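Local coordinates for coat protein (Leviviridae sp., PDB 6YFR), which forms the shell of a single-stranded RNA bacteriophage particle, sixty copies making up the assembly described here, at residues Asp96-Asp99 and Thr100-Phe104; Gln83-Asn87 and Thr88-Ala92. All blocks are in the same frame, centred on the assembly; numbering follows the deposited sequence.

Contact 1: Asp96-Asp99 and Thr100-Phe104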
ATOM      1  N   ASP A  96     -59.808 -20.282  52.346  1.00 40.49           N
ATOM      2  CA  ASP A  96     -59.938 -21.700  52.020  1.00 40.91           C
ATOM      3  C   ASP A  96     -58.599 -22.294  51.601  1.00 51.99           C
ATOM      4  O   ASP A  96     -58.281 -23.436  51.951  1.00 39.40           O
ATOM      5  CB  ASP A  96     -60.981 -21.894  50.918  1.00 31.94           C
ATOM      6  CG  ASP A  96     -62.387 -21.563  51.380  1.00 62.84           C
ATOM      7  OD1 ASP A  96     -62.617 -21.550  52.609  1.00 40.13           O
ATOM      8  OD2 ASP A  96     -63.261 -21.322  50.515  1.00 39.89           O
ATOM      9  N   VAL A  97     -57.798 -21.529  50.858  1.00 44.98           N
ATOM     10  CA  VAL A  97     -56.495 -22.012  50.411  1.00 36.83           C
ATOM     11  C   VAL A  97     -55.567 -22.218  51.600  1.00 34.86           C
ATOM     12  O   VAL A  97     -54.872 -23.239  51.699  1.00 46.29           O
ATOM     13  CB  VAL A  97     -55.898 -21.037  49.379  1.00 32.44           C
ATOM     14  CG1 VAL A  97     -54.436 -21.318  49.172  1.00 29.33           C
ATOM     15  CG2 VAL A  97     -56.641 -21.148  48.061  1.00 22.00           C
ATOM     16  N   LEU A  98     -55.538 -21.252  52.524  1.00 24.96           N
ATOM     17  CA  LEU A  98     -54.714 -21.404  53.722  1.00 33.47           C
ATOM     18  C   LEU A  98     -55.151 -22.613  54.542  1.00 47.06           C
ATOM     19  O   LEU A  98     -54.311 -23.369  55.058  1.00 44.73           O
ATOM     20  CB  LEU A  98     -54.781 -20.128  54.560  1.00 20.95           C
ATOM     21  CG  LEU A  98     -54.081 -20.152  55.920  1.00 32.25           C
ATOM     22  CD1 LEU A  98     -52.624 -20.527  55.750  1.00 19.70           C
ATOM     23  CD2 LEU A  98     -54.216 -18.798  56.610  1.00 22.03           C
ATOM     24  N   ASP A  99     -56.466 -22.818  54.666  1.00 34.53           N
ATOM     25  CA  ASP A  99     -56.960 -23.966  55.418  1.00 32.90           C
ATOM     26  C   ASP A  99     -56.601 -25.273  54.723  1.00 48.70           C
ATOM     27  O   ASP A  99     -56.281 -26.265  55.386  1.00 50.59           O
ATOM     28  CB  ASP A  99     -58.469 -23.851  55.622  1.00 40.89           C
ATOM     29  CG  ASP A  99     -58.839 -22.733  56.574  1.00 45.03           C
ATOM     30  OD1 ASP A  99     -58.010 -22.409  57.453  1.00 35.23           O
ATOM     31  OD2 ASP A  99     -59.952 -22.178  56.445  1.00 43.11           O
ATOM     32  N   THR A 100     -56.642 -25.292  53.388  1.00 32.42           N
ATOM     33  CA  THR A 100     -56.219 -26.476  52.651  1.00 40.03           C
ATOM     34  C   THR A 100     -54.741 -26.756  52.879  1.00 39.49           C
ATOM     35  O   THR A 100     -54.329 -27.915  53.013  1.00 33.87           O
ATOM     36  CB  THR A 100     -56.504 -26.296  51.161  1.00 28.19           C
ATOM     37  OG1 THR A 100     -57.874 -25.917  50.976  1.00 32.34           O
ATOM     38  CG2 THR A 100     -56.235 -27.590  50.410  1.00 23.36           C
ATOM     39  N   MET A 101     -53.929 -25.699  52.938  1.00 41.83           N
ATOM     40  CA  MET A 101     -52.508 -25.853  53.234  1.00 26.26           C
ATOM     41  C   MET A 101     -52.299 -26.508  54.595  1.00 46.34           C
ATOM     42  O   MET A 101     -51.525 -27.466  54.730  1.00 51.89           O
ATOM     43  CB  MET A 101     -51.823 -24.487  53.184  1.00 39.38           C
ATOM     44  CG  MET A 101     -50.330 -24.520  53.431  1.00 15.56           C
ATOM     45  SD  MET A 101     -49.461 -25.372  52.104  1.00 40.62           S
ATOM     46  CE  MET A 101     -48.947 -26.823  52.983  1.00 34.23           C
ATOM     47  N   ILE A 102     -52.986 -25.998  55.620  1.00 31.84           N
ATOM     48  CA  ILE A 102     -52.840 -26.559  56.965  1.00 39.91           C
ATOM     49  C   ILE A 102     -53.337 -28.002  57.003  1.00 34.80           C
ATOM     50  O   ILE A 102     -52.705 -28.886  57.606  1.00 45.81           O
ATOM     51  CB  ILE A 102     -53.577 -25.672  57.982  1.00 24.37           C
ATOM     52  CG1 ILE A 102     -53.016 -24.249  57.938  1.00 20.22           C
ATOM     53  CG2 ILE A 102     -53.469 -26.251  59.382  1.00 27.55           C
ATOM     54  CD1 ILE A 102     -53.770 -23.268  58.801  1.00 36.99           C
ATOM     55  N   SER A 103     -54.469 -28.267  56.346  1.00 38.12           N
ATOM     56  CA  SER A 103     -55.006 -29.622  56.299  1.00 27.38           C
ATOM     57  C   SER A 103     -54.026 -30.578  55.639  1.00 34.69           C
ATOM     58  O   SER A 103     -53.877 -31.719  56.079  1.00 40.48           O
ATOM     59  CB  SER A 103     -56.340 -29.639  55.553  1.00 22.77           C
ATOM     60  OG  SER A 103     -57.290 -28.818  56.206  1.00 82.82           O
ATOM     61  N   PHE A 104     -53.347 -30.131  54.581  1.00 43.00           N
ATOM     62  CA  PHE A 104     -52.395 -31.004  53.905  1.00 26.45           C
ATOM     63  C   PHE A 104     -51.134 -31.205  54.729  1.00 28.46           C
ATOM     64  O   PHE A 104     -50.539 -32.288  54.691  1.00 33.31           O
ATOM     65  CB  PHE A 104     -52.055 -30.448  52.524  1.00 22.68           C
ATOM     66  CG  PHE A 104     -52.821 -31.102  51.418  1.00 32.25           C
ATOM     67  CD1 PHE A 104     -52.257 -32.127  50.682  1.00 24.19           C
ATOM     68  CD2 PHE A 104     -54.119 -30.712  51.132  1.00 24.25           C
ATOM     69  CE1 PHE A 104     -52.968 -32.744  49.666  1.00 28.13           C
ATOM     70  CE2 PHE A 104     -54.835 -31.325  50.118  1.00 31.43           C
ATOM     71  CZ  PHE A 104     -54.260 -32.341  49.386  1.00 42.51           C
TER

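Contact 2: Gln83-Asn87 and Thr88-Ala92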
ATOM      1  N   GLN A  83     -54.482  -7.998  45.220  1.00 48.07           N
ATOM      2  CA  GLN A  83     -54.760  -6.627  45.623  1.00 46.95           C
ATOM      3  C   GLN A  83     -55.596  -5.843  44.621  1.00 55.39           C
ATOM      4  O   GLN A  83     -56.100  -4.770  44.971  1.00 54.11           O
ATOM      5  CB  GLN A  83     -53.444  -5.870  45.868  1.00 56.73           C
ATOM      6  CG  GLN A  83     -52.592  -6.459  46.971  1.00 43.56           C
ATOM      7  CD  GLN A  83     -53.229  -6.311  48.334  1.00 51.40           C
ATOM      8  OE1 GLN A  83     -53.519  -7.301  49.006  1.00 70.95           O
ATOM      9  NE2 GLN A  83     -53.446  -5.069  48.753  1.00 50.14           N
ATOM     10  N   LEU A  84     -55.760  -6.338  43.395  1.00 46.80           N
ATOM     11  CA  LEU A  84     -56.424  -5.570  42.349  1.00 45.93           C
ATOM     12  C   LEU A  84     -57.538  -6.370  41.688  1.00 43.46           C
ATOM     13  O   LEU A  84     -57.903  -6.104  40.541  1.00 64.28           O
ATOM     14  CB  LEU A  84     -55.415  -5.098  41.302  1.00 27.13           C
ATOM     15  CG  LEU A  84     -54.246  -4.272  41.842  1.00 53.21           C
ATOM     16  CD1 LEU A  84     -53.292  -3.895  40.724  1.00 35.38           C
ATOM     17  CD2 LEU A  84     -54.762  -3.032  42.555  1.00 50.39           C
ATOM     18  N   SER A  85     -58.093  -7.349  42.392  1.00 56.16           N
ATOM     19  CA  SER A  85     -59.161  -8.173  41.849  1.00 49.51           C
ATOM     20  C   SER A  85     -60.516  -7.609  42.250  1.00 43.81           C
ATOM     21  O   SER A  85     -60.723  -7.219  43.403  1.00 60.83           O
ATOM     22  CB  SER A  85     -59.038  -9.620  42.329  1.00 66.44           C
ATOM     23  OG  SER A  85     -60.072 -10.419  41.786  1.00 63.07           O
ATOM     24  N   SER A  86     -61.437  -7.567  41.288  1.00 65.02           N
ATOM     25  CA  SER A  86     -62.808  -7.148  41.544  1.00 55.61           C
ATOM     26  C   SER A  86     -63.692  -8.285  42.034  1.00 62.21           C
ATOM     27  O   SER A  86     -64.841  -8.038  42.414  1.00 67.01           O
ATOM     28  CB  SER A  86     -63.421  -6.542  40.277  1.00 41.87           C
ATOM     29  OG  SER A  86     -62.660  -5.434  39.826  1.00 64.04           O
ATOM     30  N   ASN A  87     -63.188  -9.516  42.028  1.00 57.08           N
ATOM     31  CA  ASN A  87     -63.961 -10.659  42.497  1.00 46.64           C
ATOM     32  C   ASN A  87     -64.038 -10.633  44.019  1.00 49.94           C
ATOM     33  O   ASN A  87     -63.008 -10.622  44.701  1.00 67.59           O
ATOM     34  CB  ASN A  87     -63.328 -11.959  42.004  1.00 42.57           C
ATOM     35  CG  ASN A  87     -64.216 -13.172  42.223  1.00 51.61           C
ATOM     36  OD1 ASN A  87     -65.015 -13.217  43.160  1.00 60.90           O
ATOM     37  ND2 ASN A  87     -64.074 -14.170  41.355  1.00 58.49           N
ATOM     38  N   THR A  88     -65.258 -10.623  44.552  1.00 48.53           N
ATOM     39  CA  THR A  88     -65.450 -10.587  45.996  1.00 63.04           C
ATOM     40  C   THR A  88     -65.183 -11.928  46.667  1.00 53.31           C
ATOM     41  O   THR A  88     -65.149 -11.985  47.901  1.00 69.91           O
ATOM     42  CB  THR A  88     -66.871 -10.122  46.323  1.00 86.68           C
ATOM     43  OG1 THR A  88     -67.815 -11.075  45.822  1.00 51.44           O
ATOM     44  CG2 THR A  88     -67.140  -8.764  45.684  1.00 35.58           C
ATOM     45  N   ASP A  89     -64.990 -13.002  45.894  1.00 55.57           N
ATOM     46  CA  ASP A  89     -64.663 -14.300  46.474  1.00 42.79           C
ATOM     47  C   ASP A  89     -63.220 -14.390  46.950  1.00 57.71           C
ATOM     48  O   ASP A  89     -62.866 -15.389  47.584  1.00 56.83           O
ATOM     49  CB  ASP A  89     -64.905 -15.422  45.460  1.00 98.45           C
ATOM     50  CG  ASP A  89     -66.349 -15.517  45.024  1.00 70.53           C
ATOM     51  OD1 ASP A  89     -67.220 -15.006  45.748  1.00 50.78           O
ATOM     52  OD2 ASP A  89     -66.614 -16.111  43.956  1.00 75.93           O
ATOM     53  N   VAL A  90     -62.389 -13.386  46.659  1.00 39.34           N
ATOM     54  CA  VAL A  90     -60.950 -13.518  46.873  1.00 41.71           C
ATOM     55  C   VAL A  90     -60.636 -13.774  48.342  1.00 51.14           C
ATOM     56  O   VAL A  90     -59.797 -14.618  48.669  1.00 50.96           O
ATOM     57  CB  VAL A  90     -60.214 -12.275  46.339  1.00 36.09           C
ATOM     58  CG1 VAL A  90     -58.765 -12.272  46.799  1.00 46.53           C
ATOM     59  CG2 VAL A  90     -60.276 -12.246  44.820  1.00 45.09           C
ATOM     60  N   ALA A  91     -61.311 -13.068  49.251  1.00 39.00           N
ATOM     61  CA  ALA A  91     -60.999 -13.218  50.670  1.00 32.57           C
ATOM     62  C   ALA A  91     -61.345 -14.615  51.171  1.00 41.79           C
ATOM     63  O   ALA A  91     -60.505 -15.299  51.776  1.00 65.92           O
ATOM     64  CB  ALA A  91     -61.737 -12.155  51.483  1.00 21.20           C
ATOM     65  N   ALA A  92     -62.585 -15.053  50.932  1.00 41.92           N
ATOM     66  CA  ALA A  92     -62.996 -16.377  51.383  1.00 51.53           C
ATOM     67  C   ALA A  92     -62.159 -17.469  50.736  1.00 58.78           C
ATOM     68  O   ALA A  92     -61.835 -18.470  51.385  1.00 47.59           O
ATOM     69  CB  ALA A  92     -64.479 -16.600  51.086  1.00 36.19           C
TER

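Contact 1: Asp96-Asp99 and Thr100-Phe104
The peptide carbonyl of Asp-96 is gripped from both faces of its plane by Thr-100. Thr-100 N comes from one face and OG1 from the opposite one. Asp-99 O is held likewise by Ser-103 N and OG. A third flat group, the Phe-104 ring, has Thr-100 O at its edge and in its plane; it also meets Trp-20 of the second subunit edge-to-face. All this lies on helix 90-107, which packs against a second subunit, as in other leviviral coat protein dimers.

Five successive i to i+4 backbone bonds run through 96-104, four of them between 96-99 and 100-104. Met-101 N to Val-97 O is 2.9 Å, and Ile-102 N to Leu-98 O is 3.0 Å. Hydroxyls add a second bond at the first and fourth of these. Ser-103 OG lies beside its own backbone N (chi1 -61°), which turns it back toward the preceding turn. Thr-100 does the same and also accepts from Leu-3 N of the second subunit.

On the apolar side, Leu-98 CG lies 4.3 Å from Ile-102 CD1, one turn apart. Leu-98 and Met-101 both touch Phe-77 on strand 70-82. Val-97 and Met-101 reach Cys-75 and Ile-52 of the second subunit. The carboxylates look elsewhere: Asp-96 OD2 pairs with Arg-93, and Asp-99 OD1 with Arg-109 of the second subunit. The other oxygen of each accepts from Ala-1 N of that subunit.

Thr-100 OG1 is 2.7 Å from Asp-96 O, and Ser-103 OG is 2.9 Å from Asp-99 O. The two hydroxyls sit 35° and 37° out of the respective carbonyl planes.

Contact 2: Gln83-Asn87 and Thr88-Ala92
Asn-87 and Asp-89 meet through a capping hydrogen bond. Asp-89 N gives its hydrogen to Asn-87 OD1 at 2.7 Å, with an N-H...O angle of 164°. The donor is tilted from the plane of the side-chain carbonyl. Asn-87 CG stands opposite its own backbone N (chi1 -169°), which brings OD1 forward to the backbone N of Asp-89. A second bond, from Val-90 N to Asn-87 O, is weak at 3.4 Å. It closes a type I beta turn from Asn-87 to Val-90. Just before it, Asn-87 N donates to Ser-85 OG at 3.3 Å.

Polar groups also meet without bonding. Asn-87 OD1 and Asp-89 OD2 are both acceptors and lie 3.4 Å apart. The amide and carboxylate planes are turned 55° from each other.

Van der Waals contact falls mainly to Val-90. Its CG2 branch reaches back along the loop, 3.5 Å from Ser-85 OG and 3.2 Å from Asn-87 O. Val-90 and Asp-89 also pack on Ile-58 of the second subunit.

That subunit supplies polar partners too. Asn-87 ND2 donates to Pro-59 O there. OD1 accepts and ND2 donates, which is consistent with the modelled turn of the amide. Thr-88 N donates to Asn-62 OD1 of the same subunit.

The arrangement is that of a loop turning into a helix. Ser-85 forms an ST turn, and Asn-87 follows with an Asx turn whose capping bond leads into helix 90-107.

Both contacts use helix 90-107. Contact 2 lies at its beginning, where the loop after strand 70-82 turns in. Contact 1 lies further along the same helix. Their centres are about 18 Å apart, and they do not touch each other. Contact 2 is at the surface, with its centre about 25 Å from the centre of the chain. Contact 1 is largely buried, at about 15 Å. Both border the second subunit. Contact 2 meets mainly its Ile-58 to Asn-62, and Gln-83 and Leu-84 also touch a third subunit. Contact 1 meets the second subunit's N-terminal residues, among others. Side-chain oxygens bond to backbone N-H groups in contact 2, and hydroxyls to backbone carbonyls in contact 1.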